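Local coordinates for protein metallo-beta-lactamase (Serratia marcescens, PDB 3VPE) that hydrolyses the amide bond of beta-lactam antibiotics with two zinc ions, as expected of a subclass B3 metallo-beta-lactamase, at residues V170-S175 against I210-H215; H72-H77 against G115-F120; G95-D100 against H150-I155; P11-G16 against S161-K166; G36-D41 against Y67-H72. One frame throughout, in Å; residues are numbered along the deposited sequence.

Contact 1 (V170-S175 against I210-H215). With ZN (zinc ion), chain C.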
# COMPACT_ATOMS: atom_id res chain seq x y z
N VAL A 170 -2.97 -11.86 -5.27
CA VAL A 170 -3.38 -10.64 -4.57
C VAL A 170 -2.35 -9.54 -4.84
O VAL A 170 -1.15 -9.81 -4.85
CB VAL A 170 -3.47 -10.90 -3.04
CG1 VAL A 170 -4.00 -9.66 -2.30
CG2 VAL A 170 -4.34 -12.12 -2.76
N VAL A 171 -2.82 -8.31 -5.07
CA VAL A 171 -1.94 -7.16 -5.39
C VAL A 171 -2.31 -6.05 -4.41
O VAL A 171 -3.47 -5.65 -4.35
CB VAL A 171 -2.17 -6.67 -6.84
CG1 VAL A 171 -1.27 -5.43 -7.13
CG2 VAL A 171 -1.93 -7.83 -7.85
N PHE A 172 -1.32 -5.59 -3.63
CA PHE A 172 -1.51 -4.35 -2.85
C PHE A 172 -0.91 -3.25 -3.72
O PHE A 172 0.30 -3.10 -3.79
CB PHE A 172 -0.83 -4.46 -1.49
CG PHE A 172 -1.26 -3.40 -0.49
CD1 PHE A 172 -1.97 -3.77 0.65
CD2 PHE A 172 -0.98 -2.05 -0.67
CE1 PHE A 172 -2.37 -2.82 1.60
CE2 PHE A 172 -1.36 -1.09 0.26
CZ PHE A 172 -2.05 -1.47 1.42
N ALA A 173 -1.80 -2.50 -4.40
CA ALA A 173 -1.42 -1.54 -5.42
C ALA A 173 -1.04 -0.21 -4.81
O ALA A 173 -1.84 0.45 -4.14
CB ALA A 173 -2.56 -1.34 -6.45
N ASP A 174 0.20 0.17 -5.04
CA ASP A 174 0.64 1.51 -4.65
C ASP A 174 -0.14 2.54 -5.46
O ASP A 174 -0.72 2.24 -6.52
CB ASP A 174 2.13 1.63 -4.93
CG ASP A 174 2.74 2.89 -4.32
OD1 ASP A 174 2.13 3.42 -3.35
OD2 ASP A 174 3.83 3.27 -4.78
N SER A 175 -0.12 3.77 -4.97
CA SER A 175 -0.80 4.87 -5.69
C SER A 175 -0.11 5.25 -6.96
O SER A 175 1.12 5.38 -6.97
CB SER A 175 -0.81 6.10 -4.78
OG SER A 175 -1.50 5.78 -3.58
N ILE A 210 -7.15 -10.23 -7.07
CA ILE A 210 -7.68 -9.40 -6.01
C ILE A 210 -6.74 -8.20 -5.85
O ILE A 210 -5.59 -8.39 -5.48
CB ILE A 210 -7.73 -10.16 -4.64
CG1 ILE A 210 -8.68 -11.37 -4.74
CG2 ILE A 210 -8.17 -9.19 -3.54
CD1 ILE A 210 -8.66 -12.27 -3.51
N ALA A 211 -7.24 -6.99 -6.11
CA ALA A 211 -6.46 -5.78 -5.86
C ALA A 211 -6.96 -5.06 -4.63
O ALA A 211 -8.18 -4.87 -4.43
CB ALA A 211 -6.46 -4.85 -7.06
N ILE A 212 -6.00 -4.65 -3.80
CA ILE A 212 -6.25 -3.77 -2.64
C ILE A 212 -5.47 -2.49 -2.91
O ILE A 212 -4.24 -2.51 -2.93
CB ILE A 212 -5.80 -4.39 -1.30
CG1 ILE A 212 -6.54 -5.74 -1.11
CG2 ILE A 212 -6.05 -3.41 -0.16
CD1 ILE A 212 -5.73 -6.88 -0.52
N ALA A 213 -6.18 -1.40 -3.20
CA ALA A 213 -5.49 -0.13 -3.53
C ALA A 213 -5.16 0.60 -2.24
O ALA A 213 -5.89 0.55 -1.26
CB ALA A 213 -6.39 0.74 -4.41
N ALA A 214 -4.02 1.29 -2.24
CA ALA A 214 -3.56 1.98 -1.03
C ALA A 214 -4.63 2.94 -0.47
O ALA A 214 -4.81 2.97 0.73
CB ALA A 214 -2.24 2.69 -1.32
N HIS A 215 -5.32 3.67 -1.36
CA HIS A 215 -6.58 4.32 -1.00
C HIS A 215 -7.67 3.35 -1.41
O HIS A 215 -7.87 3.15 -2.61
CB HIS A 215 -6.70 5.66 -1.73
CG HIS A 215 -5.80 6.70 -1.16
ND1 HIS A 215 -6.19 7.53 -0.15
CD2 HIS A 215 -4.47 7.03 -1.46
CE1 HIS A 215 -5.15 8.32 0.21
NE2 HIS A 215 -4.10 8.03 -0.60
ZN ZN C . -2.12 8.43 -0.23
O HOH W 1 -3.93 4.37 -4.02
O HOH W 2 -1.68 8.11 -2.37
O HOH W 3 -0.64 9.87 -0.43
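Val-170 and Ile-212 meet on one face of a parallel strand pair, the two strands of a beta-alpha-beta crossover whose helix 190-204 lies between them in sequence, within the alpha-beta/beta-alpha fold of the metallo-beta-lactamases. Val-170 CG1, held anti to its own amide N (chi1 -176°), reaches over to Ile-212 CD1 at 3.7 Å, the two side chains crossing at a slant. Further along the same face Phe-172 crosses the same isoleucine, its CE1 lying 4.1 Å from Ile-212 CG2, while Ile-212 O sits over one face of that ring, displaced toward its rim. On the reverse face Val-171, Ala-173 and Ala-211 are turned to helix 241-260. Four backbone bonds join the segments, among them the nearly straight one from Ile-212 N to Val-171 O, 2.8 Å. Past the strands, Ala-214 N still bonds Ala-173 O before the chain leads into the zinc site. There Ser-175 OG approaches the edge of the His-215 ring in its plane, and one water joins Ser-175 OG to His-215 N. The ring binds a zinc ion that is also held by Asp-76 and His-77. A second water, itself a ligand of this zinc, lies 2.6 Å from Ser-175 OG, and His-215 NE2 meets the metal at 2.0 Å.

Contact 2 (H72-H77 against G115-F120). With ZN (zinc ion), chain B; ZN (zinc ion), chain C.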
# COMPACT_ATOMS: atom_id res chain seq x y z
N HIS A 72 4.47 3.49 -0.15
CA HIS A 72 5.25 4.70 -0.37
C HIS A 72 5.26 5.56 0.87
O HIS A 72 4.39 5.45 1.77
CB HIS A 72 4.81 5.46 -1.63
CG HIS A 72 3.47 6.13 -1.51
ND1 HIS A 72 2.32 5.55 -1.89
CD2 HIS A 72 3.13 7.42 -1.09
CE1 HIS A 72 1.29 6.40 -1.70
NE2 HIS A 72 1.78 7.54 -1.20
N SER A 73 6.25 6.45 0.91
CA SER A 73 6.60 7.23 2.10
C SER A 73 5.88 8.58 2.22
O SER A 73 6.53 9.65 2.32
CB SER A 73 8.14 7.35 2.13
OG SER A 73 8.60 7.85 0.89
N HIS A 74 4.54 8.55 2.16
CA HIS A 74 3.71 9.72 2.49
C HIS A 74 3.06 9.46 3.81
O HIS A 74 2.76 8.29 4.12
CB HIS A 74 2.67 9.97 1.42
CG HIS A 74 3.23 10.59 0.18
ND1 HIS A 74 2.59 10.55 -1.00
CD2 HIS A 74 4.40 11.30 -0.03
CE1 HIS A 74 3.32 11.19 -1.92
NE2 HIS A 74 4.43 11.65 -1.33
N GLU A 75 2.79 10.53 4.57
CA GLU A 75 2.25 10.39 5.91
C GLU A 75 0.97 9.57 6.00
O GLU A 75 0.74 8.94 7.04
CB GLU A 75 2.04 11.78 6.57
CG GLU A 75 1.00 12.67 5.90
CD GLU A 75 -0.39 12.59 6.54
OE1 GLU A 75 -0.58 11.84 7.52
OE2 GLU A 75 -1.29 13.32 6.07
N ASP A 76 0.13 9.61 4.96
CA ASP A 76 -1.16 8.91 5.02
C ASP A 76 -1.00 7.38 4.99
O ASP A 76 -1.89 6.67 5.50
CB ASP A 76 -2.20 9.44 4.00
CG ASP A 76 -1.72 9.43 2.56
OD1 ASP A 76 -0.51 9.69 2.31
OD2 ASP A 76 -2.59 9.25 1.67
N HIS A 77 0.11 6.90 4.44
CA HIS A 77 0.40 5.42 4.40
C HIS A 77 1.46 4.95 5.34
O HIS A 77 1.43 3.80 5.80
CB HIS A 77 0.78 5.00 2.96
CG HIS A 77 -0.21 5.47 1.94
ND1 HIS A 77 -1.36 4.79 1.65
CD2 HIS A 77 -0.27 6.67 1.25
CE1 HIS A 77 -2.07 5.49 0.75
NE2 HIS A 77 -1.41 6.65 0.50
N GLY A 115 6.44 19.03 1.29
CA GLY A 115 5.86 20.27 1.84
C GLY A 115 4.35 20.34 1.99
O GLY A 115 3.84 20.91 2.97
N SER A 116 3.60 19.81 1.03
CA SER A 116 2.12 19.85 1.09
C SER A 116 1.54 18.73 1.94
O SER A 116 0.39 18.85 2.44
CB SER A 116 1.51 19.81 -0.30
OG SER A 116 2.00 18.68 -1.00
N LEU A 117 2.29 17.64 2.07
CA LEU A 117 2.04 16.62 3.09
C LEU A 117 3.06 16.78 4.22
O LEU A 117 4.19 17.20 3.97
CB LEU A 117 2.10 15.20 2.48
CG LEU A 117 0.90 14.83 1.60
CD1 LEU A 117 0.98 13.37 1.16
CD2 LEU A 117 -0.43 15.02 2.31
N SER A 118 2.65 16.47 5.44
CA SER A 118 3.49 16.67 6.62
C SER A 118 4.61 15.65 6.78
O SER A 118 4.50 14.50 6.33
CB SER A 118 2.64 16.59 7.89
OG SER A 118 1.84 17.76 8.02
N ASN A 119 5.68 16.07 7.47
CA ASN A 119 6.65 15.14 8.01
C ASN A 119 5.93 14.17 8.94
O ASN A 119 4.84 14.45 9.42
CB ASN A 119 7.72 15.85 8.84
CG ASN A 119 8.65 16.72 8.01
OD1 ASN A 119 8.75 16.60 6.78
ND2 ASN A 119 9.36 17.62 8.69
N PHE A 120 6.55 13.02 9.19
CA PHE A 120 5.94 12.04 10.08
C PHE A 120 7.01 11.39 10.93
O PHE A 120 8.19 11.66 10.73
CB PHE A 120 5.07 11.04 9.27
CG PHE A 120 5.81 10.32 8.15
CD1 PHE A 120 5.77 10.80 6.84
CD2 PHE A 120 6.50 9.14 8.41
CE1 PHE A 120 6.45 10.14 5.81
CE2 PHE A 120 7.20 8.47 7.40
CZ PHE A 120 7.17 8.98 6.09
ZN ZN B . 0.95 9.40 -1.48
ZN ZN C . -2.12 8.43 -0.23
O HOH W 4 4.34 12.93 4.14
O HOH W 5 -0.39 16.16 5.92
O HOH W 3 -0.64 9.87 -0.43
O HOH W 2 -1.68 8.11 -2.37
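Leu-117 covers His-74 of the HxHxDH zinc motif, which runs from His-72 to His-77 and enters a short helix for which His-74 is the N-cap residue. The apolar part is a CH-pi contact: Leu-117 CD1 stands 4.0 Å from the centroid of the His-74 ring, 25° off its normal, and the two side chains cross at about a right angle. Beside it Phe-120 turns its ring edge to Ser-73 O, which lies 3.5 Å from Phe-120 CE1. Phe-120 CD1 also packs 3.7 Å from Glu-75 CA.

Water carries the polar links. One molecule accepts from Glu-75 N and donates to Ser-118 O; another donates to Glu-75 OE2 and accepts from Ser-118 N. Glu-75 bends at chi2 (96°), which turns its carboxylate to this second water.

Metal bonds fix the remaining side chains. His-72 and His-74 hold one zinc together with His-150, while Asp-76 and His-77 hold the other with His-215. Asp-111 accepts from His-74 NE2, so a second-shell carboxylate orients the ring beneath the leucine. A water bridging both metals donates to Asp-76 OD1 at 2.7 Å.

Contact 3 (G95-D100 against H150-I155). With ZN (zinc ion), chain B.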
# COMPACT_ATOMS: atom_id res chain seq x y z
N GLY A 95 11.09 0.44 -1.10
CA GLY A 95 11.92 0.79 -2.27
C GLY A 95 13.08 1.65 -1.80
O GLY A 95 12.94 2.50 -0.94
N ALA A 96 14.24 1.42 -2.42
CA ALA A 96 15.47 2.09 -1.98
C ALA A 96 15.33 3.61 -1.89
O ALA A 96 15.79 4.23 -0.92
CB ALA A 96 16.61 1.71 -2.92
N ALA A 97 14.66 4.23 -2.88
CA ALA A 97 14.56 5.71 -2.91
C ALA A 97 13.64 6.29 -1.84
O ALA A 97 13.63 7.51 -1.61
CB ALA A 97 14.13 6.24 -4.29
N ASN A 98 12.84 5.43 -1.18
CA ASN A 98 12.03 5.89 -0.05
C ASN A 98 12.55 5.54 1.35
O ASN A 98 11.96 5.97 2.35
CB ASN A 98 10.59 5.37 -0.16
CG ASN A 98 9.80 6.03 -1.27
OD1 ASN A 98 10.27 6.99 -1.93
ND2 ASN A 98 8.57 5.54 -1.48
N VAL A 99 13.62 4.75 1.44
CA VAL A 99 14.19 4.35 2.72
C VAL A 99 14.54 5.52 3.64
O VAL A 99 14.14 5.53 4.80
CB VAL A 99 15.41 3.43 2.51
CG1 VAL A 99 16.21 3.27 3.80
CG2 VAL A 99 14.99 2.06 2.01
N ASP A 100 15.22 6.54 3.11
CA ASP A 100 15.60 7.67 3.97
C ASP A 100 14.40 8.41 4.54
O ASP A 100 14.40 8.83 5.69
CB ASP A 100 16.54 8.61 3.22
CG ASP A 100 17.92 8.01 3.02
OD1 ASP A 100 18.21 6.91 3.56
OD2 ASP A 100 18.72 8.64 2.31
N HIS A 150 4.39 8.53 -8.23
CA HIS A 150 3.78 9.28 -7.12
C HIS A 150 4.81 9.57 -6.04
O HIS A 150 4.73 10.63 -5.37
CB HIS A 150 2.59 8.42 -6.63
CG HIS A 150 1.82 8.97 -5.47
ND1 HIS A 150 0.71 9.74 -5.61
CD2 HIS A 150 1.99 8.76 -4.12
CE1 HIS A 150 0.22 10.02 -4.39
NE2 HIS A 150 1.01 9.45 -3.48
N THR A 151 5.76 8.65 -5.84
CA THR A 151 7.03 8.84 -5.12
C THR A 151 8.11 8.07 -5.87
O THR A 151 7.79 7.18 -6.67
CB THR A 151 7.04 8.30 -3.67
OG1 THR A 151 6.96 6.87 -3.70
CG2 THR A 151 5.89 8.90 -2.88
N GLU A 152 9.38 8.37 -5.59
CA GLU A 152 10.48 7.69 -6.30
C GLU A 152 10.64 6.22 -5.95
O GLU A 152 10.98 5.40 -6.80
CB GLU A 152 11.79 8.45 -6.07
CG GLU A 152 12.90 8.02 -7.02
CD GLU A 152 14.18 8.83 -6.83
OE1 GLU A 152 14.18 9.78 -6.01
OE2 GLU A 152 15.18 8.49 -7.51
N GLY A 153 10.37 5.88 -4.69
CA GLY A 153 10.60 4.52 -4.22
C GLY A 153 9.32 3.69 -4.01
O GLY A 153 9.36 2.69 -3.28
N GLY A 154 8.25 4.06 -4.69
CA GLY A 154 6.99 3.31 -4.56
C GLY A 154 7.12 1.84 -4.92
O GLY A 154 7.74 1.50 -5.93
N ILE A 155 6.49 0.98 -4.13
CA ILE A 155 6.45 -0.44 -4.43
C ILE A 155 5.03 -0.94 -4.32
O ILE A 155 4.31 -0.62 -3.38
CB ILE A 155 7.32 -1.25 -3.41
CG1 ILE A 155 8.81 -0.84 -3.46
CG2 ILE A 155 7.13 -2.78 -3.58
CD1 ILE A 155 9.60 -1.33 -4.67
ZN ZN B . 0.95 9.40 -1.48
O HOH W 6 8.37 1.40 -0.88
O HOH W 7 14.51 9.67 -2.98
O HOH W 3 -0.64 9.87 -0.43
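Asn-98 ND2 donates to Thr-151 OG1 at 3.0 Å, a nearly straight bond (174°) with the hydroxyl oxygen lying in the amide plane. The other end of the same amide works differently: Gly-153 N reaches Asn-98 OD1 at 3.0 Å from well above the carbonyl plane, with a bent N-H angle of 135°. The flat amide therefore lies against the Thr-151 to Gly-154 type I turn, its CG 3.4 Å from Gly-153 CA. With CG beside its backbone N (chi1 -71°), Asn-98 extends from the first turn of helix 96-104 to meet that loop.

Close backbone packing flanks the amide. Gly-95 CA makes a CA-H...O contact with Gly-153 O at 3.3 Å. Ala-97 CB rests on the aliphatic part of Glu-152, 3.5 Å from CG, and a water joins Ala-97 O to Glu-152 OE1. Ile-155 CG1 closes the other end against Gly-95 N.

Thr-151 also touches His-72, while its neighbour His-150 binds zinc through NE2 alongside His-72 and His-74. The contact thus ties helix 96-104 to the loop supplying the third histidine of the three-histidine zinc site.

Contact 4 (P11-G16 against S161-K166)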
# COMPACT_ATOMS: atom_id res chain seq x y z
N PRO A 11 -12.05 -4.53 11.23
CA PRO A 11 -11.24 -5.33 10.31
C PRO A 11 -12.02 -6.55 9.80
O PRO A 11 -13.09 -6.89 10.36
CB PRO A 11 -10.04 -5.73 11.16
CG PRO A 11 -10.61 -5.83 12.57
CD PRO A 11 -11.59 -4.68 12.62
N PHE A 12 -11.54 -7.13 8.71
CA PHE A 12 -12.25 -8.21 8.04
C PHE A 12 -11.29 -8.98 7.14
O PHE A 12 -10.33 -8.41 6.62
CB PHE A 12 -13.42 -7.70 7.19
CG PHE A 12 -13.08 -6.57 6.25
CD1 PHE A 12 -12.82 -6.82 4.89
CD2 PHE A 12 -13.00 -5.27 6.71
CE1 PHE A 12 -12.53 -5.77 4.02
CE2 PHE A 12 -12.68 -4.23 5.85
CZ PHE A 12 -12.45 -4.47 4.51
N THR A 13 -11.56 -10.27 6.96
CA THR A 13 -10.81 -11.05 5.98
C THR A 13 -11.22 -10.69 4.57
O THR A 13 -12.41 -10.54 4.26
CB THR A 13 -11.06 -12.55 6.23
OG1 THR A 13 -10.52 -12.87 7.51
CG2 THR A 13 -10.40 -13.45 5.14
N ILE A 14 -10.22 -10.51 3.71
CA ILE A 14 -10.45 -10.29 2.30
C ILE A 14 -10.44 -11.62 1.55
O ILE A 14 -11.34 -11.92 0.79
CB ILE A 14 -9.42 -9.29 1.73
CG1 ILE A 14 -9.74 -7.88 2.24
CG2 ILE A 14 -9.45 -9.27 0.21
CD1 ILE A 14 -8.62 -6.88 2.06
N TYR A 15 -9.39 -12.42 1.74
CA TYR A 15 -9.32 -13.71 1.08
C TYR A 15 -8.29 -14.59 1.79
O TYR A 15 -7.11 -14.24 1.88
CB TYR A 15 -8.95 -13.54 -0.38
CG TYR A 15 -9.24 -14.79 -1.20
CD1 TYR A 15 -10.53 -15.01 -1.70
CD2 TYR A 15 -8.25 -15.71 -1.48
CE1 TYR A 15 -10.83 -16.14 -2.44
CE2 TYR A 15 -8.53 -16.85 -2.24
CZ TYR A 15 -9.83 -17.06 -2.69
OH TYR A 15 -10.11 -18.17 -3.46
N GLY A 16 -8.76 -15.72 2.31
CA GLY A 16 -7.85 -16.66 2.98
C GLY A 16 -7.13 -16.01 4.13
O GLY A 16 -7.76 -15.57 5.09
N SER A 161 -2.97 -15.99 -1.96
CA SER A 161 -3.72 -16.51 -0.80
C SER A 161 -4.71 -17.52 -1.32
O SER A 161 -5.22 -17.39 -2.43
CB SER A 161 -4.48 -15.40 -0.06
OG SER A 161 -3.54 -14.58 0.65
N CYS A 162 -5.02 -18.51 -0.49
CA CYS A 162 -5.92 -19.59 -0.91
C CYS A 162 -7.09 -19.74 0.04
O CYS A 162 -6.92 -19.69 1.26
CB CYS A 162 -5.14 -20.90 -0.94
SG CYS A 162 -3.63 -20.83 -1.92
N GLU A 163 -8.28 -19.94 -0.53
CA GLU A 163 -9.46 -20.29 0.25
C GLU A 163 -10.04 -21.58 -0.30
O GLU A 163 -10.36 -21.64 -1.47
CB GLU A 163 -10.56 -19.24 0.12
CG GLU A 163 -10.37 -18.05 1.01
CD GLU A 163 -11.65 -17.26 1.27
OE1 GLU A 163 -12.78 -17.58 0.78
OE2 GLU A 163 -11.51 -16.31 2.02
N GLN A 164 -10.19 -22.56 0.58
CA GLN A 164 -10.77 -23.86 0.21
C GLN A 164 -10.13 -24.42 -1.04
O GLN A 164 -10.79 -24.96 -1.92
CB GLN A 164 -12.29 -23.76 -0.00
CG GLN A 164 -13.03 -22.94 1.06
CD GLN A 164 -13.16 -23.66 2.38
OE1 GLN A 164 -12.64 -24.76 2.56
NE2 GLN A 164 -13.87 -23.04 3.34
N GLY A 165 -8.81 -24.31 -1.11
CA GLY A 165 -8.06 -24.86 -2.24
C GLY A 165 -8.06 -24.02 -3.49
O GLY A 165 -7.48 -24.43 -4.48
N LYS A 166 -8.69 -22.85 -3.45
CA LYS A 166 -8.69 -21.95 -4.60
C LYS A 166 -7.73 -20.80 -4.34
O LYS A 166 -8.00 -19.93 -3.51
CB LYS A 166 -10.10 -21.42 -4.82
CG LYS A 166 -11.13 -22.56 -4.87
CD LYS A 166 -12.34 -22.25 -5.73
CE LYS A 166 -12.89 -23.53 -6.36
NZ LYS A 166 -14.32 -23.36 -6.76
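The type I' turn from Glu-163 to Lys-166, tip of the hairpin made by strands 155-163 and 166-173, receives the side chain of Tyr-15, a residue of the classic beta bulge formed with Ile-14 opposite Thr-18. Glu-163 lies flat over one face of the phenol: CG is 3.8 Å from the ring centroid, 5° off the normal, and the carboxylate plane is within 6° of the ring plane. The ring extends to the turn with its CG anti to the Tyr-15 backbone N (chi1 -164°). At its far end Tyr-15 OH donates to Lys-166 O at 2.7 Å. Glu-163 N reaches this carbonyl oxygen from the opposite face of its plane, so two donors grip it.

The glutamate also returns along the tyrosine to the backbone. Its OE2 accepts from Gly-16 N at 2.8 Å through the anti lone pair, and the same oxygen bonds Asn-233. Gly-16 has positive phi and packs its CA 3.6 Å from Cys-162 O; Cys-162 is linked by disulfide to Cys-167 across the hairpin.

Strand 12-15, an edge of the seven-stranded sheet, is thereby joined to the hairpin of the five-stranded sheet. Tyr-15 and Ile-14 also touch strand 210-213, and Ile-14 packs against helix 221-231.

Contact 5 (G36-D41 against Y67-H72). With ZN (zinc ion), chain B.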
# COMPACT_ATOMS: atom_id res chain seq x y z
N GLY A 36 4.40 -16.52 11.50
CA GLY A 36 4.59 -15.06 11.55
C GLY A 36 3.79 -14.36 10.47
O GLY A 36 3.39 -14.99 9.50
N HIS A 37 3.62 -13.05 10.64
CA HIS A 37 2.73 -12.24 9.76
C HIS A 37 3.49 -11.12 9.11
O HIS A 37 4.54 -10.69 9.61
CB HIS A 37 1.58 -11.62 10.55
CG HIS A 37 0.95 -12.56 11.54
ND1 HIS A 37 0.56 -13.84 11.22
CD2 HIS A 37 0.65 -12.38 12.89
CE1 HIS A 37 0.03 -14.41 12.32
NE2 HIS A 37 0.11 -13.54 13.34
N ILE A 38 2.96 -10.65 7.99
CA ILE A 38 3.46 -9.48 7.30
C ILE A 38 2.38 -8.42 7.30
O ILE A 38 1.20 -8.72 7.01
CB ILE A 38 3.89 -9.85 5.86
CG1 ILE A 38 5.04 -10.87 5.90
CG2 ILE A 38 4.24 -8.58 5.07
CD1 ILE A 38 5.50 -11.39 4.54
N LEU A 39 2.74 -7.20 7.67
CA LEU A 39 1.79 -6.07 7.66
C LEU A 39 2.17 -5.22 6.46
O LEU A 39 3.35 -4.92 6.27
CB LEU A 39 1.90 -5.23 8.95
CG LEU A 39 1.08 -3.93 8.98
CD1 LEU A 39 -0.44 -4.17 8.90
CD2 LEU A 39 1.40 -3.13 10.23
N VAL A 40 1.20 -4.83 5.64
CA VAL A 40 1.47 -3.89 4.58
C VAL A 40 0.86 -2.55 4.97
O VAL A 40 -0.37 -2.43 5.14
CB VAL A 40 0.86 -4.35 3.24
CG1 VAL A 40 1.27 -3.44 2.08
CG2 VAL A 40 1.23 -5.81 2.96
N ASP A 41 1.74 -1.55 5.07
CA ASP A 41 1.45 -0.14 5.46
C ASP A 41 1.04 0.07 6.92
O ASP A 41 0.64 -0.87 7.61
CB ASP A 41 0.50 0.57 4.47
CG ASP A 41 1.21 0.96 3.17
OD1 ASP A 41 2.46 1.07 3.17
OD2 ASP A 41 0.54 1.19 2.15
N TYR A 67 7.51 -8.48 9.45
CA TYR A 67 7.86 -7.47 8.45
C TYR A 67 6.72 -6.49 8.30
O TYR A 67 5.54 -6.86 8.41
CB TYR A 67 8.08 -8.11 7.08
CG TYR A 67 9.35 -8.87 6.96
CD1 TYR A 67 10.59 -8.19 7.01
CD2 TYR A 67 9.36 -10.25 6.82
CE1 TYR A 67 11.78 -8.89 6.92
CE2 TYR A 67 10.56 -10.95 6.71
CZ TYR A 67 11.76 -10.26 6.76
OH TYR A 67 12.95 -10.98 6.66
N ILE A 68 7.08 -5.24 8.06
CA ILE A 68 6.12 -4.23 7.64
C ILE A 68 6.55 -3.76 6.25
O ILE A 68 7.68 -3.26 6.07
CB ILE A 68 6.08 -3.04 8.61
CG1 ILE A 68 5.59 -3.48 9.99
CG2 ILE A 68 5.18 -1.93 8.03
CD1 ILE A 68 5.92 -2.48 11.07
N LEU A 69 5.67 -3.93 5.25
CA LEU A 69 6.02 -3.51 3.88
C LEU A 69 5.46 -2.12 3.65
O LEU A 69 4.32 -1.87 4.01
CB LEU A 69 5.46 -4.51 2.87
CG LEU A 69 5.76 -5.98 3.18
CD1 LEU A 69 5.18 -6.81 2.03
CD2 LEU A 69 7.24 -6.25 3.32
N SER A 70 6.24 -1.22 3.05
CA SER A 70 5.73 0.11 2.74
C SER A 70 5.45 0.24 1.24
O SER A 70 6.33 -0.07 0.45
CB SER A 70 6.82 1.14 3.13
OG SER A 70 6.44 2.46 2.70
N THR A 71 4.26 0.71 0.87
CA THR A 71 4.01 1.11 -0.52
C THR A 71 4.79 2.39 -0.84
O THR A 71 5.68 2.38 -1.68
CB THR A 71 2.51 1.36 -0.81
OG1 THR A 71 1.97 2.25 0.17
CG2 THR A 71 1.74 -0.00 -0.83
N HIS A 72 4.47 3.49 -0.15
CA HIS A 72 5.25 4.70 -0.37
C HIS A 72 5.26 5.56 0.87
O HIS A 72 4.39 5.45 1.77
CB HIS A 72 4.81 5.46 -1.63
CG HIS A 72 3.47 6.13 -1.51
ND1 HIS A 72 2.32 5.55 -1.89
CD2 HIS A 72 3.13 7.42 -1.09
CE1 HIS A 72 1.29 6.40 -1.70
NE2 HIS A 72 1.78 7.54 -1.20
ZN ZN B . 0.95 9.40 -1.48
O HOH W 8 4.04 3.25 3.48
O HOH W 3 -0.64 9.87 -0.43
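Strands 37-40 and 67-69 run parallel, their axes 4.6 Å apart and 26° from alignment, and three backbone bonds link them from Leu-39 N to Tyr-67 O through to Asp-41 N to Leu-69 O. They are successive strands of a beta-alpha-beta unit, with helix 47-57 as its connection, inside the seven-stranded sheet of the metallo-beta-lactamase fold.

On one face Ile-38, Val-40, Tyr-67 and Leu-69 stand together. Ile-38 CG2 comes 3.6 Å from both CG and CD1 of Leu-69, and Val-40 CG2 reaches the same CD1 from its own position two residues on, so the leucine branch lies between two neighbours of the facing strand. Ile-38 CG1 meets the edge of the Tyr-67 ring near its plane. On the other face Leu-39 CD2 and Ile-68 CG1 are 4.2 Å apart, and both side chains pack on Met-84 of helix 81-88.

Beyond the strand ends the contact becomes polar. The carboxylate of Asp-41 takes two bonds from Thr-71: Thr-71 N to Asp-41 OD1, 2.9 Å, and Thr-71 OG1 to Asp-41 OD2, 2.7 Å, the latter on the syn lone pair. Thr-71 OG1 lies between its own N and carbonyl carbon (chi1 51°), which turns the hydroxyl to the acid. Asp-41 thus holds the chain at Thr-71, just before the zinc ligand His-72, and a water links it to the His-72 backbone. That water donates both to Asp-41 OD1 and to His-72 O, while accepting from Ser-70 OG at 2.6 Å.

How the contacts relate
Along the chain, contact 5 closes before contact 2 opens, and contacts 2 and 3 interleave; contacts 2, 3 and 5 are nested in the span that contact 4 closes, and contact 1 follows it. Contact 5 belongs to the seven-stranded sheet and contact 1 to the five-stranded one, their centres about 13 Å apart. Contact 4 joins both sheets and touches contact 1, but not contacts 2, 3 and 5; its centre is about 31 Å from that of contact 2. Contacts 1, 2, 3 and 5 converge on the zinc pair and share a bridging water, and His-72 belongs to contacts 2 and 5. Asp-174 of contact 1 bonds His-72, so the two sheets' strand ends jointly shape the dinuclear active site.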